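Local coordinates for protein multicopper oxidase (Pseudomonas thermotolerans, PDB 6VOW) that probably oxidises phenolic and related substrates in the manner of a laccase, using copper centres to pass electrons to oxygen, at residues A[131-135]-A[222-226]. Sequence-based numbering, arbitrary orientation.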
loop_
_atom_site.group_PDB
_atom_site.type_symbol
_atom_site.label_atom_id
_atom_site.label_comp_id
_atom_site.label_asym_id
_atom_site.label_seq_id
_atom_site.Cartn_x
_atom_site.Cartn_y
_atom_site.Cartn_z
ATOM N N GLY A 131 -7.597 4.367 -8.990
ATOM C CA GLY A 131 -7.665 3.447 -7.934
ATOM C C GLY A 131 -7.025 3.921 -6.678
ATOM O O GLY A 131 -6.913 5.122 -6.430
ATOM N N ASN A 132 -6.665 2.947 -5.860
ATOM C CA ASN A 132 -6.280 3.131 -4.445
ATOM C C ASN A 132 -4.818 3.081 -4.329
ATOM O O ASN A 132 -4.237 2.051 -4.713
ATOM C CB ASN A 132 -6.846 1.942 -3.626
ATOM C CG ASN A 132 -8.348 1.930 -3.678
ATOM O OD1 ASN A 132 -8.995 2.990 -3.481
ATOM N ND2 ASN A 132 -8.928 0.774 -3.954
ATOM N N PHE A 133 -4.227 4.140 -3.793
ATOM C CA PHE A 133 -2.773 4.145 -3.642
ATOM C C PHE A 133 -2.620 4.610 -2.238
ATOM O O PHE A 133 -3.634 4.803 -1.487
ATOM C CB PHE A 133 -2.112 5.064 -4.720
ATOM C CG PHE A 133 -2.369 4.584 -6.057
ATOM C CD1 PHE A 133 -1.704 3.530 -6.540
ATOM C CD2 PHE A 133 -3.472 5.061 -6.751
ATOM C CE1 PHE A 133 -2.019 2.999 -7.775
ATOM C CE2 PHE A 133 -3.842 4.527 -7.944
ATOM C CZ PHE A 133 -3.086 3.502 -8.486
ATOM N N TRP A 134 -1.382 4.799 -1.855
ATOM C CA TRP A 134 -1.144 5.471 -0.541
ATOM C C TRP A 134 0.186 6.144 -0.563
ATOM O O TRP A 134 0.980 6.001 -1.520
ATOM C CB TRP A 134 -1.247 4.486 0.671
ATOM C CG TRP A 134 -0.326 3.337 0.696
ATOM C CD1 TRP A 134 -0.162 2.389 -0.238
ATOM C CD2 TRP A 134 0.575 3.042 1.743
ATOM N NE1 TRP A 134 0.782 1.514 0.174
ATOM C CE2 TRP A 134 1.218 1.883 1.417
ATOM C CE3 TRP A 134 0.838 3.635 2.962
ATOM C CZ2 TRP A 134 2.186 1.336 2.217
ATOM C CZ3 TRP A 134 1.749 3.071 3.787
ATOM C CH2 TRP A 134 2.391 1.901 3.438
ATOM N N TYR A 135 0.460 6.818 0.516
ATOM C CA TYR A 135 1.674 7.592 0.640
ATOM C C TYR A 135 2.251 7.471 2.039
ATOM O O TYR A 135 1.530 7.408 3.053
ATOM C CB TYR A 135 1.346 9.061 0.284
ATOM C CG TYR A 135 0.390 9.764 1.220
ATOM C CD1 TYR A 135 0.885 10.532 2.242
ATOM C CD2 TYR A 135 -0.985 9.728 1.037
ATOM C CE1 TYR A 135 0.070 11.208 3.120
ATOM C CE2 TYR A 135 -1.824 10.439 1.909
ATOM C CZ TYR A 135 -1.248 11.175 2.956
ATOM O OH TYR A 135 -1.960 11.863 3.879
ATOM N N ARG A 222 -12.967 0.806 -0.068
ATOM C CA ARG A 222 -11.568 0.965 -0.485
ATOM C C ARG A 222 -10.766 0.565 0.741
ATOM O O ARG A 222 -10.877 1.220 1.761
ATOM C CB ARG A 222 -11.289 2.448 -0.830
ATOM C CG ARG A 222 -12.128 2.956 -1.979
ATOM C CD ARG A 222 -11.901 4.440 -2.154
ATOM N NE ARG A 222 -12.622 5.042 -3.310
ATOM C CZ ARG A 222 -12.247 4.963 -4.581
ATOM N NH1 ARG A 222 -11.251 4.268 -4.953
ATOM N NH2 ARG A 222 -12.951 5.583 -5.542
ATOM N N LEU A 223 -9.983 -0.508 0.632
ATOM C CA LEU A 223 -9.294 -1.094 1.819
ATOM C C LEU A 223 -7.844 -0.877 1.614
ATOM O O LEU A 223 -7.271 -1.343 0.610
ATOM C CB LEU A 223 -9.579 -2.563 1.879
ATOM C CG LEU A 223 -10.989 -2.756 2.464
ATOM C CD1 LEU A 223 -11.654 -4.009 1.926
ATOM C CD2 LEU A 223 -10.849 -2.878 3.953
ATOM N N PHE A 224 -7.265 -0.128 2.533
ATOM C CA PHE A 224 -5.853 0.204 2.506
ATOM C C PHE A 224 -5.160 -0.405 3.720
ATOM O O PHE A 224 -5.557 -0.181 4.872
ATOM C CB PHE A 224 -5.623 1.721 2.578
ATOM C CG PHE A 224 -6.383 2.530 1.581
ATOM C CD1 PHE A 224 -7.686 2.869 1.803
ATOM C CD2 PHE A 224 -5.768 2.993 0.445
ATOM C CE1 PHE A 224 -8.338 3.694 0.886
ATOM C CE2 PHE A 224 -6.436 3.731 -0.503
ATOM C CZ PHE A 224 -7.717 4.141 -0.240
ATOM N N ASN A 225 -4.116 -1.159 3.464
ATOM C CA ASN A 225 -3.338 -1.676 4.586
ATOM C C ASN A 225 -2.186 -0.700 4.780
ATOM O O ASN A 225 -1.199 -0.690 4.003
ATOM C CB ASN A 225 -2.869 -3.115 4.321
ATOM C CG ASN A 225 -1.974 -3.644 5.461
ATOM O OD1 ASN A 225 -1.407 -2.869 6.244
ATOM N ND2 ASN A 225 -1.858 -4.972 5.552
ATOM N N LEU A 226 -2.328 0.159 5.787
ATOM C CA LEU A 226 -1.352 1.130 6.014
ATOM C C LEU A 226 -0.396 0.686 7.077
ATOM O O LEU A 226 0.393 1.500 7.520
ATOM C CB LEU A 226 -1.954 2.510 6.322
ATOM C CG LEU A 226 -2.982 2.974 5.330
ATOM C CD1 LEU A 226 -3.356 4.391 5.705
ATOM C CD2 LEU A 226 -2.448 2.979 3.900
#
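Strands 131-135 and 222-225 run the same way, 28° from parallel, with axes 8.0 Å apart at closest approach, and the sheets they belong to meet through side chains. Asn132 and Arg222 lie nearest in the backbone register, and Asn132, Trp134, Arg222 and Phe224 all point toward the opposite strand. With CG beside its own backbone N (chi1 -62°) and the chain extended from CG to NE, Arg222 carries its guanidinium out to the amide of Asn132. Arg222 NH1 donates in the guanidinium plane to Asn132 OD1 at 3.0 Å, arriving tilted from the carbonyl plane, and the two flat groups stand 85° apart. Arg222 NH2 forms a salt bridge with Glu166, while Asn132 ND2 bonds to Asp269. The Phe224 ring crosses Asn132 at about a right angle, its CE2 meeting Asn132 CB obliquely at 3.6 Å, and turns its edge to the backbone, where CE2 lies 3.2 Å from Phe133 O. Further along, Leu226 slides CD2 past the indole of Trp134, reaching CE3 at 3.5 Å. Asn225 O sits over one face of that indole, 4.3 Å from CZ2 and offset toward the rim. An alanine in place of Arg222 would probably leave Asn132 OD1 without this donor and Glu166 without its mate. The contact thus joins the first cupredoxin-like domain to the next by a charged-polar network at one end and apolar packing at the other. Trp134 touches the Cu-O-Cu linkage and meets the rings of His96, His136 and His440; Leu226, touching Trp134, is therefore probably a second-shell neighbour of the copper pocket.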